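Local atomic coordinates of putative uncharacterized protein PH0242 (Pyrococcus horikoshii, PDB entry 3VU1), a protein that belongs to the archaeal AglB family of oligosaccharyltransferases, here as its C-terminal globular domain, rich in beta strands, with a bound calcium ion. Residues 346-358 against 372-385. Sequence-based numbering, arbitrary orientation.
Sequences PVGVLTGPVRVNG and SGRLELKVGVDKEY
An antiparallel strand pair in the Peripheral 2 region joins 346-358 to the long strand 372-381, in two bridged sections whose register shifts by two residues. In the first, Val349 and Gly380 form a hydrogen-bonded pair, with Gly380 N to Val349 O at 2.8 Å. Thr351 N then gives a nearly straight bond to Lys378 O (2.8 Å, 170°), and Thr351 OG1 adds a weak one to the same oxygen. After Gly352 and Pro353 the pairing resumes with Arg355 and Glu376, whose backbones bond both ways.

Past Val356 a side chain takes over part of the bonding. Asn357 N bonds Arg374 O at 2.7 Å. Asn357 ND2 reaches Ser372 O at 2.9 Å, while Asn357 OD1 accepts Arg374 N (3.2 Å), which lies above the carbonyl plane of the Asn357 amide. The amide lies against Gly373 CA.

Methyls of Leu350, Val354, Leu375 and Leu377 pack together on one side of the pair. Val354 CG1, anti to the backbone N (chi1 -176°), touches both Leu375 CD1 (3.7 Å) and Leu377 CD2 (3.8 Å). Leu350 CD2 meets the same Leu377 methyl. At the far end Val347 CG2 sits over a face of the Tyr385 ring, offset toward its rim. Strand 434-443 pairs with the other edge of 372-381. Backbone bonds therefore hold both sections, Asn357 extends the pairing beyond the strand, and leucine and valine methyls pack on one side.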
ATOM      1  N   PRO A 346      -0.544 -16.033  -3.744  1.00 34.80           N
ATOM      2  CA  PRO A 346       0.095 -16.131  -5.045  1.00 33.98           C
ATOM      3  C   PRO A 346       1.588 -15.910  -5.005  1.00 36.87           C
ATOM      4  O   PRO A 346       2.058 -15.045  -4.247  1.00 40.69           O
ATOM      5  CB  PRO A 346      -0.557 -15.008  -5.840  1.00 34.14           C
ATOM      6  CG  PRO A 346      -1.031 -14.019  -4.830  1.00 34.97           C
ATOM      7  CD  PRO A 346      -1.333 -14.793  -3.587  1.00 34.40           C
ATOM      8  N   VAL A 347       2.312 -16.691  -5.813  1.00 33.69           N
ATOM      9  CA  VAL A 347       3.738 -16.510  -6.048  1.00 34.64           C
ATOM     10  C   VAL A 347       3.982 -16.729  -7.526  1.00 37.86           C
ATOM     11  O   VAL A 347       3.108 -17.233  -8.240  1.00 36.45           O
ATOM     12  CB  VAL A 347       4.658 -17.512  -5.277  1.00 35.10           C
ATOM     13  CG1 VAL A 347       4.768 -17.169  -3.794  1.00 39.08           C
ATOM     14  CG2 VAL A 347       4.208 -18.952  -5.465  1.00 35.85           C
ATOM     15  N   GLY A 348       5.184 -16.371  -7.974  1.00 39.62           N
ATOM     16  CA  GLY A 348       5.599 -16.629  -9.342  1.00 41.73           C
ATOM     17  C   GLY A 348       5.415 -15.431 -10.254  1.00 44.13           C
ATOM     18  O   GLY A 348       4.325 -14.872 -10.342  1.00 47.33           O
ATOM     19  N   VAL A 349       6.494 -15.042 -10.920  1.00 42.62           N
ATOM     20  CA  VAL A 349       6.480 -13.995 -11.935  1.00 44.07           C
ATOM     21  C   VAL A 349       6.707 -14.662 -13.302  1.00 44.72           C
ATOM     22  O   VAL A 349       7.582 -15.535 -13.432  1.00 44.12           O
ATOM     23  CB  VAL A 349       7.602 -12.970 -11.629  1.00 42.56           C
ATOM     24  CG1 VAL A 349       7.631 -11.834 -12.625  1.00 38.81           C
ATOM     25  CG2 VAL A 349       7.371 -12.377 -10.265  1.00 46.15           C
ATOM     26  N   LEU A 350       5.929 -14.276 -14.315  1.00 44.95           N
ATOM     27  CA  LEU A 350       6.172 -14.786 -15.693  1.00 45.83           C
ATOM     28  C   LEU A 350       7.525 -14.345 -16.220  1.00 44.66           C
ATOM     29  O   LEU A 350       7.838 -13.152 -16.184  1.00 42.73           O
ATOM     30  CB  LEU A 350       5.068 -14.354 -16.661  1.00 41.11           C
ATOM     31  CG  LEU A 350       3.714 -14.857 -16.182  1.00 41.41           C
ATOM     32  CD1 LEU A 350       2.618 -14.293 -17.066  1.00 43.28           C
ATOM     33  CD2 LEU A 350       3.660 -16.382 -16.097  1.00 40.66           C
ATOM     34  N   THR A 351       8.335 -15.298 -16.680  1.00 47.94           N
ATOM     35  CA  THR A 351       9.691 -14.946 -17.142  1.00 59.03           C
ATOM     36  C   THR A 351       9.885 -14.990 -18.659  1.00 62.88           C
ATOM     37  O   THR A 351      10.912 -14.525 -19.172  1.00 63.43           O
ATOM     38  CB  THR A 351      10.788 -15.783 -16.469  1.00 60.19           C
ATOM     39  OG1 THR A 351      10.363 -17.151 -16.391  1.00 62.20           O
ATOM     40  CG2 THR A 351      11.085 -15.232 -15.079  1.00 62.83           C
ATOM     41  N   GLY A 352       8.911 -15.560 -19.360  1.00 61.58           N
ATOM     42  CA  GLY A 352       8.874 -15.504 -20.804  1.00 64.54           C
ATOM     43  C   GLY A 352       7.446 -15.349 -21.269  1.00 69.00           C
ATOM     44  O   GLY A 352       6.525 -15.323 -20.448  1.00 70.94           O
ATOM     45  N   PRO A 353       7.241 -15.284 -22.595  1.00 71.17           N
ATOM     46  CA  PRO A 353       5.897 -15.078 -23.140  1.00 66.84           C
ATOM     47  C   PRO A 353       4.984 -16.278 -22.878  1.00 59.41           C
ATOM     48  O   PRO A 353       5.450 -17.379 -22.681  1.00 58.67           O
ATOM     49  CB  PRO A 353       6.159 -14.904 -24.638  1.00 66.93           C
ATOM     50  CG  PRO A 353       7.384 -15.726 -24.890  1.00 66.61           C
ATOM     51  CD  PRO A 353       8.222 -15.623 -23.647  1.00 67.74           C
ATOM     52  N   VAL A 354       3.688 -16.050 -22.885  1.00 58.83           N
ATOM     53  CA  VAL A 354       2.722 -17.092 -22.611  1.00 57.16           C
ATOM     54  C   VAL A 354       2.106 -17.582 -23.931  1.00 61.44           C
ATOM     55  O   VAL A 354       1.659 -16.767 -24.755  1.00 61.85           O
ATOM     56  CB  VAL A 354       1.601 -16.542 -21.695  1.00 52.64           C
ATOM     57  CG1 VAL A 354       0.626 -17.632 -21.307  1.00 54.36           C
ATOM     58  CG2 VAL A 354       2.189 -15.909 -20.445  1.00 54.20           C
ATOM     59  N   ARG A 355       2.063 -18.902 -24.121  1.00 59.77           N
ATOM     60  CA  ARG A 355       1.427 -19.488 -25.316  1.00 59.12           C
ATOM     61  C   ARG A 355       0.174 -20.317 -25.036  1.00 56.88           C
ATOM     62  O   ARG A 355       0.144 -21.144 -24.121  1.00 54.76           O
ATOM     63  CB  ARG A 355       2.432 -20.319 -26.118  1.00 57.68           C
ATOM     64  CG  ARG A 355       3.612 -19.502 -26.618  1.00 64.42           C
ATOM     65  CD  ARG A 355       4.828 -20.340 -27.000  1.00 65.15           C
ATOM     66  NE  ARG A 355       5.607 -19.625 -28.009  1.00 66.87           N
ATOM     67  CZ  ARG A 355       6.715 -18.924 -27.781  1.00 71.44           C
ATOM     68  NH1 ARG A 355       7.263 -18.840 -26.554  1.00 64.56           N
ATOM     69  NH2 ARG A 355       7.282 -18.310 -28.815  1.00 67.86           N
ATOM     70  N   VAL A 356      -0.864 -20.071 -25.823  1.00 57.03           N
ATOM     71  CA  VAL A 356      -1.999 -20.972 -25.881  1.00 62.47           C
ATOM     72  C   VAL A 356      -1.997 -21.594 -27.270  1.00 67.66           C
ATOM     73  O   VAL A 356      -2.002 -20.857 -28.274  1.00 64.46           O
ATOM     74  CB  VAL A 356      -3.345 -20.254 -25.665  1.00 60.90           C
ATOM     75  CG1 VAL A 356      -4.481 -21.262 -25.737  1.00 52.49           C
ATOM     76  CG2 VAL A 356      -3.359 -19.506 -24.343  1.00 58.73           C
ATOM     77  N   ASN A 357      -1.991 -22.936 -27.315  1.00 72.43           N
ATOM     78  CA  ASN A 357      -1.947 -23.712 -28.565  1.00 65.76           C
ATOM     79  C   ASN A 357      -0.857 -23.166 -29.469  1.00 67.25           C
ATOM     80  O   ASN A 357      -1.150 -22.580 -30.503  1.00 66.55           O
ATOM     81  CB  ASN A 357      -3.294 -23.645 -29.291  1.00 63.79           C
ATOM     82  CG  ASN A 357      -4.387 -24.428 -28.581  1.00 69.29           C
ATOM     83  OD1 ASN A 357      -4.166 -25.557 -28.133  1.00 67.90           O
ATOM     84  ND2 ASN A 357      -5.586 -23.838 -28.494  1.00 65.81           N
ATOM     85  N   GLY A 358       0.392 -23.287 -29.032  1.00 68.32           N
ATOM     86  CA  GLY A 358       1.529 -22.768 -29.786  1.00 63.24           C
ATOM     87  C   GLY A 358       1.643 -21.251 -29.893  1.00 65.10           C
ATOM     88  O   GLY A 358       2.751 -20.724 -30.008  1.00 68.75           O
ATOM     89  N   SER A 372     -10.058 -23.405 -25.517  1.00 56.55           N
ATOM     90  CA  SER A 372      -9.418 -24.610 -24.978  1.00 59.10           C
ATOM     91  C   SER A 372      -8.005 -24.720 -25.500  1.00 63.09           C
ATOM     92  O   SER A 372      -7.696 -24.105 -26.522  1.00 66.60           O
ATOM     93  CB  SER A 372     -10.198 -25.857 -25.373  1.00 64.52           C
ATOM     94  OG  SER A 372     -11.508 -25.827 -24.823  1.00 74.72           O
ATOM     95  N   GLY A 373      -7.143 -25.476 -24.805  1.00 65.02           N
ATOM     96  CA  GLY A 373      -5.800 -25.797 -25.344  1.00 64.12           C
ATOM     97  C   GLY A 373      -4.556 -25.961 -24.474  1.00 62.08           C
ATOM     98  O   GLY A 373      -4.600 -25.852 -23.257  1.00 67.08           O
ATOM     99  N   ARG A 374      -3.435 -26.251 -25.121  1.00 61.78           N
ATOM    100  CA  ARG A 374      -2.171 -26.343 -24.432  1.00 63.74           C
ATOM    101  C   ARG A 374      -1.668 -24.953 -24.091  1.00 67.27           C
ATOM    102  O   ARG A 374      -1.563 -24.080 -24.961  1.00 65.79           O
ATOM    103  CB  ARG A 374      -1.148 -27.113 -25.251  1.00 65.19           C
ATOM    104  CG  ARG A 374      -1.076 -28.587 -24.870  1.00 77.37           C
ATOM    105  CD  ARG A 374      -0.132 -29.360 -25.784  1.00 82.65           C
ATOM    106  NE  ARG A 374       1.109 -28.621 -26.013  1.00 81.10           N
ATOM    107  CZ  ARG A 374       2.285 -28.950 -25.492  1.00 82.79           C
ATOM    108  NH1 ARG A 374       3.358 -28.203 -25.753  1.00 80.10           N
ATOM    109  NH2 ARG A 374       2.389 -30.028 -24.719  1.00 79.34           N
ATOM    110  N   LEU A 375      -1.387 -24.765 -22.801  1.00 66.84           N
ATOM    111  CA  LEU A 375      -0.953 -23.495 -22.244  1.00 59.05           C
ATOM    112  C   LEU A 375       0.448 -23.691 -21.752  1.00 56.82           C
ATOM    113  O   LEU A 375       0.698 -24.639 -21.004  1.00 55.26           O
ATOM    114  CB  LEU A 375      -1.872 -23.113 -21.084  1.00 60.83           C
ATOM    115  CG  LEU A 375      -1.470 -22.048 -20.055  1.00 61.88           C
ATOM    116  CD1 LEU A 375      -1.491 -20.644 -20.655  1.00 57.49           C
ATOM    117  CD2 LEU A 375      -2.381 -22.141 -18.829  1.00 59.01           C
ATOM    118  N   GLU A 376       1.355 -22.812 -22.185  1.00 56.81           N
ATOM    119  CA  GLU A 376       2.778 -22.902 -21.834  1.00 60.61           C
ATOM    120  C   GLU A 376       3.278 -21.644 -21.122  1.00 61.59           C
ATOM    121  O   GLU A 376       3.287 -20.554 -21.696  1.00 62.19           O
ATOM    122  CB  GLU A 376       3.637 -23.162 -23.070  1.00 67.01           C
ATOM    123  CG  GLU A 376       3.394 -24.501 -23.762  1.00 77.08           C
ATOM    124  CD  GLU A 376       3.430 -24.388 -25.289  1.00 83.11           C
ATOM    125  OE1 GLU A 376       4.516 -24.092 -25.859  1.00 76.15           O
ATOM    126  OE2 GLU A 376       2.355 -24.583 -25.918  1.00 87.35           O
ATOM    127  N   LEU A 377       3.690 -21.816 -19.867  1.00 60.50           N
ATOM    128  CA  LEU A 377       4.155 -20.725 -19.017  1.00 55.76           C
ATOM    129  C   LEU A 377       5.559 -21.020 -18.574  1.00 55.67           C
ATOM    130  O   LEU A 377       5.916 -22.171 -18.345  1.00 57.36           O
ATOM    131  CB  LEU A 377       3.335 -20.645 -17.734  1.00 51.52           C
ATOM    132  CG  LEU A 377       1.832 -20.568 -17.830  1.00 54.47           C
ATOM    133  CD1 LEU A 377       1.189 -21.277 -16.658  1.00 55.14           C
ATOM    134  CD2 LEU A 377       1.410 -19.117 -17.876  1.00 57.70           C
ATOM    135  N   LYS A 378       6.339 -19.964 -18.427  1.00 53.60           N
ATOM    136  CA  LYS A 378       7.590 -20.026 -17.722  1.00 58.28           C
ATOM    137  C   LYS A 378       7.462 -19.035 -16.558  1.00 58.10           C
ATOM    138  O   LYS A 378       7.180 -17.842 -16.752  1.00 60.71           O
ATOM    139  CB  LYS A 378       8.765 -19.696 -18.663  1.00 67.24           C
ATOM    140  CG  LYS A 378       9.548 -20.913 -19.157  1.00 78.20           C
ATOM    141  CD  LYS A 378       9.667 -21.027 -20.689  1.00 90.72           C
ATOM    142  CE  LYS A 378      10.226 -19.784 -21.391  1.00 96.33           C
ATOM    143  NZ  LYS A 378      11.604 -19.396 -20.966  1.00 95.14           N
ATOM    144  N   VAL A 379       7.650 -19.538 -15.344  1.00 55.16           N
ATOM    145  CA  VAL A 379       7.487 -18.724 -14.147  1.00 51.81           C
ATOM    146  C   VAL A 379       8.687 -18.837 -13.214  1.00 49.25           C
ATOM    147  O   VAL A 379       9.271 -19.913 -13.088  1.00 50.99           O
ATOM    148  CB  VAL A 379       6.173 -19.075 -13.423  1.00 49.80           C
ATOM    149  CG1 VAL A 379       6.140 -20.538 -13.025  1.00 47.28           C
ATOM    150  CG2 VAL A 379       5.959 -18.172 -12.224  1.00 48.60           C
ATOM    151  N   GLY A 380       9.053 -17.721 -12.582  1.00 47.93           N
ATOM    152  CA  GLY A 380      10.177 -17.672 -11.633  1.00 47.96           C
ATOM    153  C   GLY A 380       9.711 -17.501 -10.192  1.00 49.91           C
ATOM    154  O   GLY A 380       8.809 -16.702  -9.921  1.00 51.01           O
ATOM    155  N   VAL A 381      10.303 -18.275  -9.280  1.00 46.85           N
ATOM    156  CA  VAL A 381      10.037 -18.167  -7.857  1.00 45.08           C
ATOM    157  C   VAL A 381      11.338 -18.163  -7.094  1.00 46.13           C
ATOM    158  O   VAL A 381      12.336 -18.678  -7.567  1.00 44.48           O
ATOM    159  CB  VAL A 381       9.183 -19.332  -7.339  1.00 45.56           C
ATOM    160  CG1 VAL A 381       7.716 -19.146  -7.715  1.00 42.61           C
ATOM    161  CG2 VAL A 381       9.724 -20.653  -7.853  1.00 45.54           C
ATOM    162  N   ASP A 382      11.311 -17.587  -5.898  1.00 56.14           N
ATOM    163  CA  ASP A 382      12.504 -17.461  -5.049  1.00 57.04           C
ATOM    164  C   ASP A 382      12.839 -18.722  -4.289  1.00 58.66           C
ATOM    165  O   ASP A 382      13.993 -18.946  -3.998  1.00 66.53           O
ATOM    166  CB  ASP A 382      12.354 -16.292  -4.072  1.00 62.01           C
ATOM    167  CG  ASP A 382      12.486 -14.942  -4.765  1.00 68.97           C
ATOM    168  OD1 ASP A 382      13.441 -14.806  -5.568  1.00 72.81           O
ATOM    169  OD2 ASP A 382      11.644 -14.033  -4.530  1.00 64.43           O
ATOM    170  N   LYS A 383      11.842 -19.540  -3.963  1.00 60.03           N
ATOM    171  CA  LYS A 383      12.078 -20.805  -3.254  1.00 61.82           C
ATOM    172  C   LYS A 383      11.195 -21.942  -3.792  1.00 62.85           C
ATOM    173  O   LYS A 383      10.321 -21.718  -4.635  1.00 63.82           O
ATOM    174  CB  LYS A 383      11.929 -20.624  -1.723  1.00 62.39           C
ATOM    175  CG  LYS A 383      10.644 -19.958  -1.244  1.00 62.43           C
ATOM    176  CD  LYS A 383      10.786 -19.273   0.121  1.00 66.70           C
ATOM    177  CE  LYS A 383      10.792 -20.251   1.302  1.00 77.08           C
ATOM    178  NZ  LYS A 383       9.535 -21.043   1.511  1.00 75.87           N
ATOM    179  N   GLU A 384      11.421 -23.163  -3.326  1.00 60.36           N
ATOM    180  CA  GLU A 384      10.600 -24.273  -3.798  1.00 61.81           C
ATOM    181  C   GLU A 384       9.211 -24.250  -3.158  1.00 56.43           C
ATOM    182  O   GLU A 384       9.056 -23.857  -2.019  1.00 50.37           O
ATOM    183  CB  GLU A 384      11.289 -25.613  -3.556  1.00 66.55           C
ATOM    184  CG  GLU A 384      11.130 -26.142  -2.143  1.00 76.40           C
ATOM    185  CD  GLU A 384      11.481 -27.610  -2.035  1.00 86.33           C
ATOM    186  OE1 GLU A 384      12.271 -28.082  -2.876  1.00 89.24           O
ATOM    187  OE2 GLU A 384      10.967 -28.292  -1.115  1.00 91.69           O
ATOM    188  N   TYR A 385       8.197 -24.645  -3.910  1.00 53.83           N
ATOM    189  CA  TYR A 385       6.856 -24.680  -3.379  1.00 51.00           C
ATOM    190  C   TYR A 385       6.171 -25.846  -4.019  1.00 52.96           C
ATOM    191  O   TYR A 385       6.664 -26.416  -4.999  1.00 56.94           O
ATOM    192  CB  TYR A 385       6.038 -23.441  -3.768  1.00 51.59           C
ATOM    193  CG  TYR A 385       6.468 -22.117  -3.198  1.00 51.04           C
ATOM    194  CD1 TYR A 385       7.237 -21.232  -3.967  1.00 48.39           C
ATOM    195  CD2 TYR A 385       6.078 -21.716  -1.908  1.00 47.29           C
ATOM    196  CE1 TYR A 385       7.626 -19.997  -3.465  1.00 46.89           C
ATOM    197  CE2 TYR A 385       6.470 -20.482  -1.396  1.00 46.47           C
ATOM    198  CZ  TYR A 385       7.241 -19.628  -2.185  1.00 46.66           C
ATOM    199  OH  TYR A 385       7.633 -18.393  -1.725  1.00 45.60           O
TER